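Local coordinates for putative oxidoreductase (Jannaschia sp., PDB 3C24), which probably acts as an NAD(P)-dependent oxidoreductase, its substrate and reaction being unidentified, at residues R113-P126 and Q148-Y162. Numbering follows the deposited sequence. Where two conformers were deposited one is given.
Sequences RADITYFIGHPCHP and QAIVCALMQGPEEHY
Tyr118 O is gripped by two successive backbone N-H groups, Met155 N at 2.9 Å and Gln156 N at 3.2 Å, so Met155 and Gln156 both face one residue: a classic beta bulge. It lies where strand 117-123 runs antiparallel to strand 148-156 (axes at 168°) in the mixed sheet of the Rossmann-type domain; strand 96-99 flanks 117-123 on its other edge, pairing in parallel. Beyond the bulge the register is regular, with Ile120–Ala153 and His122–Val151 as hydrogen-bonded pairs.

The bulge sends two side chains past Tyr118. Met155, a selenomethionine with an extended chain, runs alongside it in a Met-aromatic contact, SE 4.8 Å from the ring centroid and oblique to the ring. Gln156 also lies beside the ring, its amide plane turned 64° from it, while CG, between backbone N and carbonyl carbon (chi1 75°), starts an otherwise extended chain toward the type I turn Arg113–Ile116. There NE2 donates to both Arg113 O (2.8 Å) and Ile116 O (2.9 Å), each acceptor near the amide plane, and OE1 accepts from a water that itself accepts from Arg113 N. With all these polar links fixing the amide's rotation, an alanine here would probably leave both turn carbonyls without this donor and the turn less firmly tied to the strand.

On the face of the sheet opposite Tyr118, Phe119 CG is anti to the backbone N, bringing CZ to 3.5 Å from Cys152 CB; Ala153 O lies over one ring face, offset toward the rim, and the Tyr162 ring meets that of Phe119 obliquely. Near the start of helix 160-172, His161 ND1 hydrogen-bonds Thr117 OG1 at 2.7 Å, while Pro158 CG sits over the centre of the imidazole face.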
ATOM      1  N   ARG A 113     -28.197  -1.942  28.914  1.00 17.36           N
ATOM      2  CA  ARG A 113     -29.540  -1.363  28.801  1.00 16.54           C
ATOM      3  C   ARG A 113     -30.245  -1.991  27.587  1.00 16.49           C
ATOM      4  O   ARG A 113     -29.993  -1.636  26.425  1.00 17.29           O
ATOM      5  CB  ARG A 113     -29.505   0.156  28.717  1.00 17.89           C
ATOM      6  CG  ARG A 113     -30.966   0.722  28.712  1.00 17.42           C
ATOM      7  CD  ARG A 113     -31.102   2.220  28.649  1.00 17.60           C
ATOM      8  NE  ARG A 113     -32.531   2.475  28.506  1.00 17.32           N
ATOM      9  CZ  ARG A 113     -33.075   3.655  28.347  1.00 17.90           C
ATOM     10  NH1 ARG A 113     -32.353   4.751  28.340  1.00 16.65           N
ATOM     11  NH2 ARG A 113     -34.389   3.715  28.180  1.00 18.37           N
ATOM     12  N   ALA A 114     -31.188  -2.857  27.898  1.00 17.71           N
ATOM     13  CA  ALA A 114     -31.824  -3.715  26.894  1.00 16.31           C
ATOM     14  C   ALA A 114     -32.754  -3.049  25.914  1.00 17.18           C
ATOM     15  O   ALA A 114     -32.884  -3.501  24.780  1.00 18.04           O
ATOM     16  CB  ALA A 114     -32.601  -4.833  27.604  1.00 17.06           C
ATOM     17  N   ASP A 115     -33.387  -1.985  26.382  1.00 16.18           N
ATOM     18  CA  ASP A 115     -34.482  -1.321  25.654  1.00 15.77           C
ATOM     19  C   ASP A 115     -34.037  -0.142  24.804  1.00 15.24           C
ATOM     20  O   ASP A 115     -34.868   0.651  24.330  1.00 16.02           O
ATOM     21  CB  ASP A 115     -35.587  -0.872  26.591  1.00 16.07           C
ATOM     22  CG  ASP A 115     -35.164   0.290  27.488  1.00 18.67           C
ATOM     23  OD1 ASP A 115     -34.042   0.165  28.027  1.00 19.42           O
ATOM     24  OD2 ASP A 115     -35.973   1.233  27.713  1.00 19.59           O
ATOM     25  N   ILE A 116     -32.752  -0.123  24.504  1.00 13.26           N
ATOM     26  CA  ILE A 116     -32.196   0.807  23.510  1.00 13.36           C
ATOM     27  C   ILE A 116     -31.416  -0.018  22.450  1.00 13.31           C
ATOM     28  O   ILE A 116     -31.161  -1.209  22.614  1.00 15.96           O
ATOM     29  CB  ILE A 116     -31.366   1.997  24.077  1.00 14.72           C
ATOM     30  CG1 ILE A 116     -30.147   1.533  24.912  1.00 13.97           C
ATOM     31  CG2 ILE A 116     -32.279   2.923  24.927  1.00 15.23           C
ATOM     32  CD1 ILE A 116     -28.910   1.153  24.146  1.00 19.61           C
ATOM     33  N   THR A 117     -31.024   0.653  21.376  1.00 14.27           N
ATOM     34  CA  THR A 117     -30.301   0.027  20.285  1.00 12.23           C
ATOM     35  C   THR A 117     -28.873   0.523  20.292  1.00 15.30           C
ATOM     36  O   THR A 117     -28.629   1.709  20.511  1.00 14.82           O
ATOM     37  CB  THR A 117     -30.943   0.424  18.938  1.00 15.01           C
ATOM     38  OG1 THR A 117     -32.228  -0.201  18.814  1.00 16.33           O
ATOM     39  CG2 THR A 117     -30.037   0.067  17.735  1.00 16.00           C
ATOM     40  N   TYR A 118     -27.951  -0.398  20.085  1.00 14.00           N
ATOM     41  CA  TYR A 118     -26.542  -0.083  19.857  1.00 12.52           C
ATOM     42  C   TYR A 118     -26.247  -0.484  18.436  1.00 16.27           C
ATOM     43  O   TYR A 118     -26.494  -1.629  18.019  1.00 15.52           O
ATOM     44  CB  TYR A 118     -25.609  -0.860  20.824  1.00 13.62           C
ATOM     45  CG  TYR A 118     -25.541  -0.346  22.237  1.00 16.11           C
ATOM     46  CD1 TYR A 118     -25.237   0.947  22.507  1.00 18.06           C
ATOM     47  CD2 TYR A 118     -25.603  -1.233  23.310  1.00 13.74           C
ATOM     48  CE1 TYR A 118     -25.136   1.390  23.822  1.00 18.46           C
ATOM     49  CE2 TYR A 118     -25.507  -0.793  24.621  1.00 16.86           C
ATOM     50  CZ  TYR A 118     -25.253   0.493  24.877  1.00 20.56           C
ATOM     51  OH  TYR A 118     -25.123   0.885  26.202  1.00 17.94           O
ATOM     52  N   PHE A 119     -25.722   0.483  17.701  1.00 15.31           N
ATOM     53  CA  PHE A 119     -25.362   0.334  16.310  1.00 15.46           C
ATOM     54  C   PHE A 119     -23.929   0.805  16.175  1.00 14.84           C
ATOM     55  O   PHE A 119     -23.588   1.868  16.660  1.00 14.31           O
ATOM     56  CB  PHE A 119     -26.296   1.160  15.437  1.00 14.95           C
ATOM     57  CG  PHE A 119     -26.119   0.918  13.954  1.00 14.66           C
ATOM     58  CD1 PHE A 119     -25.162   1.612  13.223  1.00 15.35           C
ATOM     59  CD2 PHE A 119     -26.925   0.043  13.278  1.00 16.17           C
ATOM     60  CE1 PHE A 119     -24.996   1.368  11.870  1.00 17.15           C
ATOM     61  CE2 PHE A 119     -26.748  -0.176  11.938  1.00 14.26           C
ATOM     62  CZ  PHE A 119     -25.799   0.508  11.240  1.00 16.96           C
ATOM     63  N   ILE A 120     -23.147   0.003  15.482  1.00 14.08           N
ATOM     64  CA  ILE A 120     -21.697   0.269  15.217  1.00 13.79           C
ATOM     65  C   ILE A 120     -21.482   0.471  13.732  1.00 15.26           C
ATOM     66  O   ILE A 120     -21.903  -0.329  12.897  1.00 17.04           O
ATOM     67  CB  ILE A 120     -20.753  -0.840  15.733  1.00 14.28           C
ATOM     68  CG1 ILE A 120     -21.132  -1.306  17.132  1.00 17.38           C
ATOM     69  CG2 ILE A 120     -19.333  -0.330  15.664  1.00 15.08           C
ATOM     70  CD1 ILE A 120     -20.346  -2.557  17.561  1.00 19.10           C
ATOM     71  N   GLY A 121     -20.762   1.549  13.386  1.00 14.76           N
ATOM     72  CA  GLY A 121     -20.332   1.774  12.014  1.00 17.53           C
ATOM     73  C   GLY A 121     -18.866   2.135  11.955  1.00 17.81           C
ATOM     74  O   GLY A 121     -18.309   2.589  12.935  1.00 16.94           O
ATOM     75  N   HIS A 122     -18.223   1.797  10.845  1.00 17.77           N
ATOM     76  CA  HIS A 122     -16.834   2.211  10.631  1.00 15.91           C
ATOM     77  C   HIS A 122     -16.540   2.302   9.155  1.00 16.49           C
ATOM     78  O   HIS A 122     -16.932   1.411   8.409  1.00 16.75           O
ATOM     79  CB  HIS A 122     -15.905   1.219  11.293  1.00 15.19           C
ATOM     80  CG  HIS A 122     -14.568   1.813  11.600  1.00 16.37           C
ATOM     81  ND1 HIS A 122     -14.352   2.568  12.732  1.00 23.62           N
ATOM     82  CD2 HIS A 122     -13.435   1.887  10.866  1.00 20.29           C
ATOM     83  CE1 HIS A 122     -13.098   2.993  12.727  1.00 30.58           C
ATOM     84  NE2 HIS A 122     -12.522   2.593  11.609  1.00 23.14           N
ATOM     85  N   PRO A 123     -15.825   3.369   8.712  1.00 16.03           N
ATOM     86  CA  PRO A 123     -15.530   3.477   7.296  1.00 18.16           C
ATOM     87  C   PRO A 123     -14.428   2.516   6.881  1.00 17.92           C
ATOM     88  O   PRO A 123     -13.592   2.121   7.711  1.00 17.58           O
ATOM     89  CB  PRO A 123     -15.045   4.912   7.156  1.00 21.19           C
ATOM     90  CG  PRO A 123     -14.708   5.377   8.479  1.00 19.80           C
ATOM     91  CD  PRO A 123     -15.444   4.572   9.491  1.00 17.51           C
ATOM     92  N   CYS A 124     -14.437   2.120   5.614  1.00 15.40           N
ATOM     93  CA  CYS A 124     -13.325   1.321   5.069  1.00 15.44           C
ATOM     94  C   CYS A 124     -12.171   2.252   4.693  1.00 17.56           C
ATOM     95  O   CYS A 124     -11.011   1.857   4.657  1.00 15.29           O
ATOM     96  CB  CYS A 124     -13.708   0.507   3.833  1.00 16.43           C
ATOM     97  SG  CYS A 124     -14.866  -0.849   4.162  1.00 19.38           S
ATOM     98  N   HIS A 125     -12.557   3.496   4.440  1.00 15.92           N
ATOM     99  CA  HIS A 125     -11.750   4.582   3.874  1.00 13.84           C
ATOM    100  C   HIS A 125     -11.698   4.414   2.323  1.00 15.54           C
ATOM    101  O   HIS A 125     -11.867   3.298   1.805  1.00 16.44           O
ATOM    102  CB  HIS A 125     -10.337   4.669   4.431  1.00 14.54           C
ATOM    103  CG  HIS A 125     -10.324   4.828   5.887  1.00 16.29           C
ATOM    104  ND1 HIS A 125     -10.914   5.895   6.536  1.00 17.90           N
ATOM    105  CD2 HIS A 125      -9.841   4.011   6.848  1.00 18.21           C
ATOM    106  CE1 HIS A 125     -10.763   5.735   7.847  1.00 19.15           C
ATOM    107  NE2 HIS A 125     -10.138   4.595   8.061  1.00 20.85           N
ATOM    108  N   PRO A 126     -11.474   5.523   1.579  1.00 15.90           N
ATOM    109  CA  PRO A 126     -11.419   5.321   0.139  1.00 14.62           C
ATOM    110  C   PRO A 126     -10.335   4.314  -0.266  1.00 16.01           C
ATOM    111  O   PRO A 126      -9.266   4.227   0.356  1.00 15.12           O
ATOM    112  CB  PRO A 126     -11.184   6.732  -0.402  1.00 16.35           C
ATOM    113  CG  PRO A 126     -11.680   7.634   0.698  1.00 15.62           C
ATOM    114  CD  PRO A 126     -11.433   6.950   1.971  1.00 15.05           C
ATOM    115  N   GLN A 148     -16.162   5.614  -0.844  1.00 15.97           N
ATOM    116  CA  GLN A 148     -15.657   4.535  -0.002  1.00 15.64           C
ATOM    117  C   GLN A 148     -16.792   3.613   0.344  1.00 15.55           C
ATOM    118  O   GLN A 148     -17.955   4.001   0.257  1.00 16.76           O
ATOM    119  CB  GLN A 148     -15.084   5.083   1.304  1.00 18.90           C
ATOM    120  CG  GLN A 148     -16.158   5.631   2.276  1.00 16.51           C
ATOM    121  CD  GLN A 148     -15.544   6.102   3.589  1.00 15.15           C
ATOM    122  OE1 GLN A 148     -14.578   5.515   4.089  1.00 18.43           O
ATOM    123  NE2 GLN A 148     -16.105   7.169   4.168  1.00 14.63           N
ATOM    124  N   ALA A 149     -16.427   2.413   0.743  1.00 16.65           N
ATOM    125  CA  ALA A 149     -17.369   1.469   1.336  1.00 15.89           C
ATOM    126  C   ALA A 149     -17.321   1.656   2.888  1.00 15.12           C
ATOM    127  O   ALA A 149     -16.401   2.265   3.441  1.00 14.16           O
ATOM    128  CB  ALA A 149     -16.948   0.019   0.974  1.00 16.18           C
ATOM    129  N   ILE A 150     -18.333   1.155   3.584  1.00 16.65           N
ATOM    130  CA  ILE A 150     -18.364   1.168   5.046  1.00 16.11           C
ATOM    131  C   ILE A 150     -18.843  -0.196   5.563  1.00 15.47           C
ATOM    132  O   ILE A 150     -19.366  -1.019   4.799  1.00 15.32           O
ATOM    133  CB  ILE A 150     -19.275   2.287   5.597  1.00 16.83           C
ATOM    134  CG1 ILE A 150     -20.753   2.009   5.290  1.00 15.05           C
ATOM    135  CG2 ILE A 150     -18.862   3.671   5.001  1.00 17.50           C
ATOM    136  CD1 ILE A 150     -21.710   3.062   5.967  1.00 17.13           C
ATOM    137  N   VAL A 151     -18.630  -0.414   6.863  1.00 15.31           N
ATOM    138  CA  VAL A 151     -19.082  -1.639   7.552  0.50 14.69           C
ATOM    139  C   VAL A 151     -19.919  -1.269   8.764  1.00 15.55           C
ATOM    140  O   VAL A 151     -19.602  -0.307   9.489  1.00 16.67           O
ATOM    141  CB  VAL A 151     -17.903  -2.564   7.977  0.50 14.75           C
ATOM    142  CG1 VAL A 151     -17.215  -3.160   6.742  0.50 14.43           C
ATOM    143  CG2 VAL A 151     -16.924  -1.813   8.907  0.50 14.78           C
ATOM    144  N   CYS A 152     -21.005  -2.005   8.963  1.00 18.26           N
ATOM    145  CA  CYS A 152     -21.929  -1.736  10.056  1.00 17.04           C
ATOM    146  C   CYS A 152     -22.417  -2.994  10.711  1.00 16.73           C
ATOM    147  O   CYS A 152     -22.573  -4.026  10.068  1.00 15.75           O
ATOM    148  CB  CYS A 152     -23.178  -1.021   9.521  1.00 14.70           C
ATOM    149  SG  CYS A 152     -22.926   0.545   8.629  1.00 18.76           S
ATOM    150  N   ALA A 153     -22.710  -2.867  12.002  1.00 14.83           N
ATOM    151  CA  ALA A 153     -23.277  -3.935  12.780  1.00 16.84           C
ATOM    152  C   ALA A 153     -24.358  -3.469  13.715  1.00 14.47           C
ATOM    153  O   ALA A 153     -24.247  -2.424  14.371  1.00 15.99           O
ATOM    154  CB  ALA A 153     -22.197  -4.590  13.625  1.00 14.32           C
ATOM    155  N   LEU A 154     -25.431  -4.238  13.755  1.00 16.47           N
ATOM    156  CA  LEU A 154     -26.468  -4.058  14.749  1.00 17.50           C
ATOM    157  C   LEU A 154     -26.033  -4.862  15.960  1.00 16.85           C
ATOM    158  O   LEU A 154     -26.043  -6.110  15.969  1.00 17.29           O
ATOM    159  CB  LEU A 154     -27.832  -4.530  14.248  1.00 16.77           C
ATOM    160  CG  LEU A 154     -29.012  -4.318  15.181  1.00 17.66           C
ATOM    161  CD1 LEU A 154     -29.257  -2.786  15.520  1.00 14.02           C
ATOM    162  CD2 LEU A 154     -30.266  -4.942  14.521  1.00 15.82           C
HETATM  163  N   MSE A 155     -25.573  -4.155  16.991  1.00 15.62           N
HETATM  164  CA  MSE A 155     -25.069  -4.827  18.202  1.00 15.37           C
HETATM  165  C   MSE A 155     -26.216  -5.345  19.034  1.00 16.67           C
HETATM  166  O   MSE A 155     -26.157  -6.415  19.619  1.00 17.21           O
HETATM  167  CB  MSE A 155     -24.183  -3.889  19.031  1.00 14.61           C
HETATM  168  CG  MSE A 155     -23.774  -4.462  20.352  1.00 19.34           C
HETATM  169 SE   MSE A 155     -22.646  -3.154  21.227  0.75 21.44          SE
HETATM  170  CE  MSE A 155     -22.462  -4.010  22.932  1.00 26.92           C
ATOM    171  N   GLN A 156     -27.231  -4.515  19.155  1.00 15.74           N
ATOM    172  CA  GLN A 156     -28.434  -4.920  19.852  1.00 16.62           C
ATOM    173  C   GLN A 156     -29.583  -4.035  19.427  1.00 17.85           C
ATOM    174  O   GLN A 156     -29.417  -2.882  19.021  1.00 14.71           O
ATOM    175  CB  GLN A 156     -28.232  -4.889  21.373  1.00 18.32           C
ATOM    176  CG  GLN A 156     -28.224  -3.582  21.970  1.00 23.54           C
ATOM    177  CD  GLN A 156     -28.320  -3.627  23.488  1.00 28.65           C
ATOM    178  OE1 GLN A 156     -27.485  -4.231  24.138  1.00 25.01           O
ATOM    179  NE2 GLN A 156     -29.283  -2.888  24.053  1.00 21.88           N
ATOM    180  N   GLY A 157     -30.775  -4.580  19.530  1.00 17.06           N
ATOM    181  CA  GLY A 157     -31.983  -3.820  19.201  1.00 17.18           C
ATOM    182  C   GLY A 157     -32.782  -4.440  18.090  1.00 16.30           C
ATOM    183  O   GLY A 157     -32.379  -5.450  17.500  1.00 19.60           O
ATOM    184  N   PRO A 158     -33.926  -3.858  17.800  1.00 15.44           N
ATOM    185  CA  PRO A 158     -34.798  -4.343  16.753  1.00 18.41           C
ATOM    186  C   PRO A 158     -34.165  -4.290  15.377  1.00 17.31           C
ATOM    187  O   PRO A 158     -33.476  -3.342  15.035  1.00 16.05           O
ATOM    188  CB  PRO A 158     -35.985  -3.378  16.787  1.00 18.52           C
ATOM    189  CG  PRO A 158     -35.658  -2.312  17.645  1.00 19.63           C
ATOM    190  CD  PRO A 158     -34.474  -2.677  18.482  1.00 13.93           C
ATOM    191  N   GLU A 159     -34.481  -5.305  14.584  1.00 16.62           N
ATOM    192  CA  GLU A 159     -33.991  -5.448  13.215  1.00 16.15           C
ATOM    193  C   GLU A 159     -34.190  -4.221  12.352  1.00 17.32           C
ATOM    194  O   GLU A 159     -33.317  -3.820  11.564  1.00 18.02           O
ATOM    195  CB  GLU A 159     -34.717  -6.598  12.545  1.00 17.22           C
ATOM    196  CG  GLU A 159     -34.346  -6.852  11.087  1.00 14.55           C
ATOM    197  CD  GLU A 159     -32.873  -7.206  10.840  1.00 18.49           C
ATOM    198  OE1 GLU A 159     -32.096  -7.572  11.768  1.00 14.91           O
ATOM    199  OE2 GLU A 159     -32.510  -7.168   9.654  1.00 19.64           O
ATOM    200  N   GLU A 160     -35.336  -3.626  12.542  1.00 16.74           N
ATOM    201  CA  GLU A 160     -35.741  -2.445  11.753  1.00 16.92           C
ATOM    202  C   GLU A 160     -34.764  -1.269  11.902  1.00 18.89           C
ATOM    203  O   GLU A 160     -34.683  -0.372  11.084  1.00 20.08           O
ATOM    204  CB  GLU A 160     -37.139  -1.996  12.110  1.00 20.83           C
ATOM    205  CG  GLU A 160     -38.194  -3.055  11.812  1.00 27.99           C
ATOM    206  CD  GLU A 160     -38.579  -3.940  13.009  1.00 34.21           C
ATOM    207  OE1 GLU A 160     -37.702  -4.362  13.831  1.00 21.06           O
ATOM    208  OE2 GLU A 160     -39.809  -4.248  13.075  1.00 29.79           O
ATOM    209  N   HIS A 161     -34.023  -1.322  12.986  1.00 17.78           N
ATOM    210  CA  HIS A 161     -33.065  -0.247  13.285  1.00 15.55           C
ATOM    211  C   HIS A 161     -31.782  -0.369  12.501  1.00 13.83           C
ATOM    212  O   HIS A 161     -31.020   0.620  12.418  1.00 15.50           O
ATOM    213  CB  HIS A 161     -32.782  -0.161  14.785  1.00 16.58           C
ATOM    214  CG  HIS A 161     -33.899   0.439  15.545  1.00 17.17           C
ATOM    215  ND1 HIS A 161     -33.799   0.766  16.880  1.00 16.61           N
ATOM    216  CD2 HIS A 161     -35.113   0.882  15.133  1.00 16.61           C
ATOM    217  CE1 HIS A 161     -34.937   1.315  17.273  1.00 18.51           C
ATOM    218  NE2 HIS A 161     -35.754   1.394  16.237  1.00 20.69           N
ATOM    219  N   TYR A 162     -31.546  -1.519  11.874  1.00 14.26           N
ATOM    220  CA  TYR A 162     -30.300  -1.659  11.103  1.00 15.75           C
ATOM    221  C   TYR A 162     -30.329  -0.653   9.965  1.00 15.98           C
ATOM    222  O   TYR A 162     -29.384   0.073   9.760  1.00 16.26           O
ATOM    223  CB  TYR A 162     -30.070  -3.075  10.551  1.00 14.84           C
ATOM    224  CG  TYR A 162     -28.842  -3.058   9.680  1.00 16.45           C
ATOM    225  CD1 TYR A 162     -27.588  -3.153  10.238  1.00 15.67           C
ATOM    226  CD2 TYR A 162     -28.935  -2.810   8.314  1.00 17.65           C
ATOM    227  CE1 TYR A 162     -26.461  -3.064   9.447  1.00 16.78           C
ATOM    228  CE2 TYR A 162     -27.796  -2.714   7.530  1.00 17.04           C
ATOM    229  CZ  TYR A 162     -26.578  -2.825   8.093  1.00 14.52           C
ATOM    230  OH  TYR A 162     -25.450  -2.698   7.304  1.00 16.66           O
TER
HETATM  231  O   HOH W   1     -27.259  -3.798  26.809  1.00 24.12           O
HETATM  232  O   HOH W   2     -13.616   1.720   0.363  1.00 19.79           O